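Local atomic coordinates of putative beta-glucosidase (Bifidobacterium adolescentis, PDB entry 5WAB), a protein that hydrolyses beta-glucosidic linkages as a family 3 glycoside hydrolase and may also release terminal arabinopyranose from ginsenosides. Residues 314-319 with 478-483; 324-329 with 546-551. One frame throughout, in Å; residues are numbered along the deposited sequence.

Contact 1. Residues 314-319 with 478-483; sequences ESMVLL and PALADV
A buried contact, apolar between its side chains, joins helix 476-484 to the chain just ahead of edge strand 317-321 in the second domain of this family 3 glycosidase. One side chain, M316, carries it from the loop leading into the strand, meeting A479, L480 and V483, which lie on one face of the helix at the spacing of a single turn. With CG anti to its own carbonyl carbon (chi1 -43°) and the chain fully extended beyond CG, M316 sends its thioether straight at the helix. Its methyl end goes deepest: CE lies 3.6 Å from A479 CB and 3.4 Å from A479 O, a carbonyl oxygen already used by V483 N in the helical bond of 3.1 Å. The leucine comes in from the flank, L480 CD2 lying 3.8 Å from M316 CE. V483 reaches toward the end of M316, its CG2 lying 3.8 Å from M316 SD. No hydrogen bond crosses between the segments, whose closest CA atoms, those of M316 and L480, are 8.6 Å apart, a gap bridged by the methionine. L467 of the adjoining antiparallel strand 465-468 also packs on M316. On the helix, A479 leans on A312 and I313 of helix 301-313, while L480 touches F362 of helix 362-368, so the methionine enters where helix 476-484 is already flanked by two other helices.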
loop_
_atom_site.group_PDB
_atom_site.type_symbol
_atom_site.label_atom_id
_atom_site.label_comp_id
_atom_site.label_asym_id
_atom_site.label_seq_id
_atom_site.Cartn_x
_atom_site.Cartn_y
_atom_site.Cartn_z
ATOM N N GLU A 314 10.372 8.132 7.911
ATOM C CA GLU A 314 9.987 6.743 8.122
ATOM C C GLU A 314 9.648 6.002 6.832
ATOM O O GLU A 314 9.130 4.883 6.892
ATOM C CB GLU A 314 8.826 6.686 9.108
ATOM C CG GLU A 314 9.197 7.311 10.433
ATOM C CD GLU A 314 8.261 6.928 11.553
ATOM O OE1 GLU A 314 7.701 5.813 11.521
ATOM O OE2 GLU A 314 8.094 7.753 12.470
ATOM N N SER A 315 9.954 6.574 5.673
ATOM C CA SER A 315 9.753 5.893 4.406
ATOM C C SER A 315 11.027 5.249 3.877
ATOM O O SER A 315 10.991 4.638 2.806
ATOM C CB SER A 315 9.201 6.868 3.368
ATOM O OG SER A 315 7.899 7.289 3.733
ATOM N N MET A 316 12.139 5.358 4.603
ATOM C CA MET A 316 13.424 4.825 4.171
ATOM C C MET A 316 13.713 3.499 4.860
ATOM O O MET A 316 13.471 3.347 6.061
ATOM C CB MET A 316 14.549 5.800 4.496
ATOM C CG MET A 316 14.223 7.232 4.202
ATOM S SD MET A 316 15.614 8.271 4.633
ATOM C CE MET A 316 14.828 9.875 4.594
ATOM N N VAL A 317 14.255 2.552 4.098
ATOM C CA VAL A 317 14.713 1.267 4.620
ATOM C C VAL A 317 16.224 1.187 4.433
ATOM O O VAL A 317 16.726 1.364 3.316
ATOM C CB VAL A 317 14.017 0.087 3.927
ATOM C CG1 VAL A 317 14.477 -1.228 4.539
ATOM C CG2 VAL A 317 12.512 0.236 4.006
ATOM N N LEU A 318 16.948 0.943 5.528
ATOM C CA LEU A 318 18.391 0.713 5.484
ATOM C C LEU A 318 18.650 -0.755 5.164
ATOM O O LEU A 318 18.371 -1.635 5.986
ATOM C CB LEU A 318 19.036 1.102 6.812
ATOM C CG LEU A 318 20.562 1.019 6.921
ATOM C CD1 LEU A 318 21.231 1.735 5.767
ATOM C CD2 LEU A 318 21.040 1.593 8.248
ATOM N N LEU A 319 19.202 -1.026 3.981
ATOM C CA LEU A 319 19.416 -2.408 3.571
ATOM C C LEU A 319 20.765 -2.946 4.019
ATOM O O LEU A 319 20.849 -4.090 4.474
ATOM C CB LEU A 319 19.291 -2.533 2.052
ATOM C CG LEU A 319 17.909 -2.233 1.480
ATOM C CD1 LEU A 319 17.919 -2.366 -0.031
ATOM C CD2 LEU A 319 16.880 -3.161 2.109
ATOM N N PRO A 478 15.273 17.337 3.547
ATOM C CA PRO A 478 15.589 17.377 4.985
ATOM C C PRO A 478 15.585 16.007 5.641
ATOM O O PRO A 478 16.411 15.747 6.524
ATOM C CB PRO A 478 14.489 18.282 5.555
ATOM C CG PRO A 478 14.067 19.131 4.405
ATOM C CD PRO A 478 14.171 18.249 3.198
ATOM N N ALA A 479 14.680 15.119 5.225
ATOM C CA ALA A 479 14.606 13.799 5.840
ATOM C C ALA A 479 15.869 12.993 5.571
ATOM O O ALA A 479 16.363 12.284 6.456
ATOM C CB ALA A 479 13.375 13.057 5.327
ATOM N N LEU A 480 16.398 13.080 4.349
ATOM C CA LEU A 480 17.629 12.372 4.017
ATOM C C LEU A 480 18.798 12.882 4.851
ATOM O O LEU A 480 19.628 12.095 5.321
ATOM C CB LEU A 480 17.923 12.519 2.524
ATOM C CG LEU A 480 17.025 11.722 1.570
ATOM C CD1 LEU A 480 17.240 12.168 0.127
ATOM C CD2 LEU A 480 17.257 10.224 1.724
ATOM N N ALA A 481 18.876 14.199 5.051
ATOM C CA ALA A 481 19.956 14.758 5.855
ATOM C C ALA A 481 19.889 14.261 7.292
ATOM O O ALA A 481 20.919 13.927 7.892
ATOM C CB ALA A 481 19.902 16.284 5.813
ATOM N N ASP A 482 18.680 14.187 7.854
ATOM C CA ASP A 482 18.520 13.753 9.240
ATOM C C ASP A 482 18.919 12.293 9.427
ATOM O O ASP A 482 19.503 11.931 10.455
ATOM C CB ASP A 482 17.075 13.973 9.686
ATOM C CG ASP A 482 16.727 15.437 9.837
ATOM O OD1 ASP A 482 17.632 16.286 9.685
ATOM O OD2 ASP A 482 15.544 15.740 10.099
ATOM N N VAL A 483 18.623 11.442 8.449
ATOM C CA VAL A 483 18.947 10.027 8.584
ATOM C C VAL A 483 20.421 9.781 8.288
ATOM O O VAL A 483 21.125 9.124 9.062
ATOM C CB VAL A 483 18.041 9.183 7.671
ATOM C CG1 VAL A 483 18.527 7.743 7.634
ATOM C CG2 VAL A 483 16.592 9.252 8.145
#

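Contact 2. Residues 324-329 with 546-551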
loop_
_atom_site.group_PDB
_atom_site.type_symbol
_atom_site.label_atom_id
_atom_site.label_comp_id
_atom_site.label_asym_id
_atom_site.label_seq_id
_atom_site.Cartn_x
_atom_site.Cartn_y
_atom_site.Cartn_z
ATOM N N ASP A 324 29.583 0.362 9.651
ATOM C CA ASP A 324 28.822 1.496 10.169
ATOM C C ASP A 324 29.229 2.792 9.469
ATOM O O ASP A 324 29.491 3.818 10.103
ATOM C CB ASP A 324 28.975 1.615 11.688
ATOM C CG ASP A 324 28.248 0.515 12.438
ATOM O OD1 ASP A 324 27.000 0.490 12.392
ATOM O OD2 ASP A 324 28.919 -0.324 13.075
ATOM N N ILE A 325 29.276 2.733 8.135
ATOM C CA ILE A 325 29.571 3.929 7.351
ATOM C C ILE A 325 28.474 4.969 7.538
ATOM O O ILE A 325 28.726 6.177 7.440
ATOM C CB ILE A 325 29.765 3.554 5.867
ATOM C CG1 ILE A 325 30.119 4.781 5.025
ATOM C CG2 ILE A 325 28.523 2.867 5.317
ATOM C CD1 ILE A 325 30.559 4.442 3.613
ATOM N N LEU A 326 27.251 4.529 7.816
ATOM C CA LEU A 326 26.191 5.428 8.247
ATOM C C LEU A 326 25.975 5.283 9.749
ATOM O O LEU A 326 25.952 4.155 10.266
ATOM C CB LEU A 326 24.883 5.132 7.513
ATOM C CG LEU A 326 24.836 5.508 6.032
ATOM C CD1 LEU A 326 23.657 4.827 5.361
ATOM C CD2 LEU A 326 24.761 7.014 5.838
ATOM N N PRO A 327 25.800 6.390 10.488
ATOM C CA PRO A 327 25.775 7.782 10.026
ATOM C C PRO A 327 27.133 8.389 9.685
ATOM O O PRO A 327 28.177 7.922 10.150
ATOM C CB PRO A 327 25.170 8.539 11.217
ATOM C CG PRO A 327 24.797 7.505 12.233
ATOM C CD PRO A 327 25.611 6.305 11.944
ATOM N N VAL A 328 27.088 9.445 8.879
ATOM C CA VAL A 328 28.263 10.211 8.480
ATOM C C VAL A 328 28.517 11.275 9.544
ATOM O O VAL A 328 27.575 11.851 10.100
ATOM C CB VAL A 328 28.057 10.819 7.079
ATOM C CG1 VAL A 328 29.208 11.719 6.699
ATOM C CG2 VAL A 328 27.889 9.706 6.061
ATOM N N ALA A 329 29.796 11.540 9.827
ATOM C CA ALA A 329 30.222 12.430 10.905
ATOM C C ALA A 329 29.885 13.904 10.697
ATOM O O ALA A 329 30.322 14.721 11.517
ATOM C CB ALA A 329 31.728 12.286 11.115
ATOM N N LEU A 546 17.515 -2.379 8.576
ATOM C CA LEU A 546 18.532 -2.125 9.582
ATOM C C LEU A 546 18.272 -0.781 10.261
ATOM O O LEU A 546 17.462 0.028 9.813
ATOM C CB LEU A 546 19.923 -2.157 8.950
ATOM C CG LEU A 546 20.416 -3.477 8.335
ATOM C CD1 LEU A 546 21.805 -3.299 7.725
ATOM C CD2 LEU A 546 20.421 -4.621 9.347
ATOM N N SER A 547 18.983 -0.547 11.360
ATOM C CA SER A 547 18.843 0.679 12.138
ATOM C C SER A 547 20.207 1.038 12.709
ATOM O O SER A 547 21.141 0.233 12.690
ATOM C CB SER A 547 17.799 0.544 13.252
ATOM O OG SER A 547 18.328 -0.135 14.371
ATOM N N TYR A 548 20.323 2.269 13.206
ATOM C CA TYR A 548 21.536 2.655 13.917
ATOM C C TYR A 548 21.606 2.070 15.324
ATOM O O TYR A 548 22.665 2.147 15.957
ATOM C CB TYR A 548 21.645 4.183 13.996
ATOM C CG TYR A 548 21.767 4.864 12.648
ATOM C CD1 TYR A 548 22.154 4.151 11.519
ATOM C CD2 TYR A 548 21.478 6.218 12.502
ATOM C CE1 TYR A 548 22.251 4.765 10.284
ATOM C CE2 TYR A 548 21.576 6.843 11.269
ATOM C CZ TYR A 548 21.966 6.112 10.163
ATOM O OH TYR A 548 22.067 6.728 8.933
ATOM N N ALA A 549 20.525 1.473 15.821
ATOM C CA ALA A 549 20.480 0.890 17.154
ATOM C C ALA A 549 20.422 -0.629 17.073
ATOM O O ALA A 549 20.253 -1.217 16.004
ATOM C CB ALA A 549 19.274 1.421 17.937
ATOM N N THR A 550 20.561 -1.267 18.232
ATOM C CA THR A 550 20.408 -2.708 18.360
ATOM C C THR A 550 19.272 -3.006 19.327
ATOM O O THR A 550 19.042 -2.261 20.285
ATOM C CB THR A 550 21.705 -3.385 18.846
ATOM O OG1 THR A 550 22.085 -2.854 20.122
ATOM C CG2 THR A 550 22.829 -3.164 17.850
ATOM N N PHE A 551 18.553 -4.094 19.062
ATOM C CA PHE A 551 17.395 -4.466 19.862
ATOM C C PHE A 551 17.445 -5.952 20.188
ATOM O O PHE A 551 18.049 -6.746 19.463
ATOM C CB PHE A 551 16.081 -4.108 19.138
ATOM C CG PHE A 551 15.934 -2.637 18.854
ATOM C CD1 PHE A 551 16.488 -2.081 17.709
ATOM C CD2 PHE A 551 15.269 -1.807 19.741
ATOM C CE1 PHE A 551 16.372 -0.728 17.448
ATOM C CE2 PHE A 551 15.146 -0.449 19.484
ATOM C CZ PHE A 551 15.700 0.091 18.336
#
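The Y548 ring carries P327 over one face, with L326 reaching its hydroxyl end. P327 CG stands 3.6 Å from the ring centroid and 21° off the ring normal, a CH-pi contact displaced toward the rim, where P327 CG comes within 3.4 Å of Y548 CE2. P327 CB and CD lie farther off, so the proline offers one corner of its pyrrolidine to the aromatic face. The peptide bond between L326 and P327 is cis, and both residues touch the tyrosine. L326 takes the phenol end: its CB is 3.5 Å from Y548 OH and 3.8 Å from Y548 CE1, while the leucine carbonyl oxygen approaches the ring obliquely. The tyrosine hydroxyl has its polar partner in V483 O, in the last turn of helix 476-484. That hydrogen bond restrains the far end of the ring while the proline covers part of its face. Y548 is the middle residue of an ST turn, in which S547 OG accepts from A549 N at 3.1 Å with a bent N-H...O angle of 139°. The backbone N of Y548 itself is hydrogen-bonded to S489 OG. Both segments are largely loop: 324-329 leads from strand 317-321 toward strand 334-337, while the chain from L546 onward runs into strand 551-560, and A549 and F551 touch A580 of strand 580-590. L318 and N321 of strand 317-321 also touch Y548, P490 adds a loop contact, and L326 packs on L318 and on V445 of strand 444-449, setting the tyrosine beside the edge of the mixed sheet.

Contact 1 is core, with all its touching residues buried; contact 2 is partly open, a buried leucine and an exposed proline both meeting a partly exposed tyrosine. Their centres lie 11 Å apart, and helix 476-484 and the chain around strand 317-321 flank both: they hold contact 1 and border contact 2. V483 takes part in both, its side chain in contact 1 and its backbone beside contact 2. A probable hydrogen bond, L318 O to L546 N at 2.8 Å, ties the edge strand to segment 546-551. The chemistry differs with place: an extended thioether against aliphatic groups inside, a proline against an aromatic face in the partly open loops beside the edge strand.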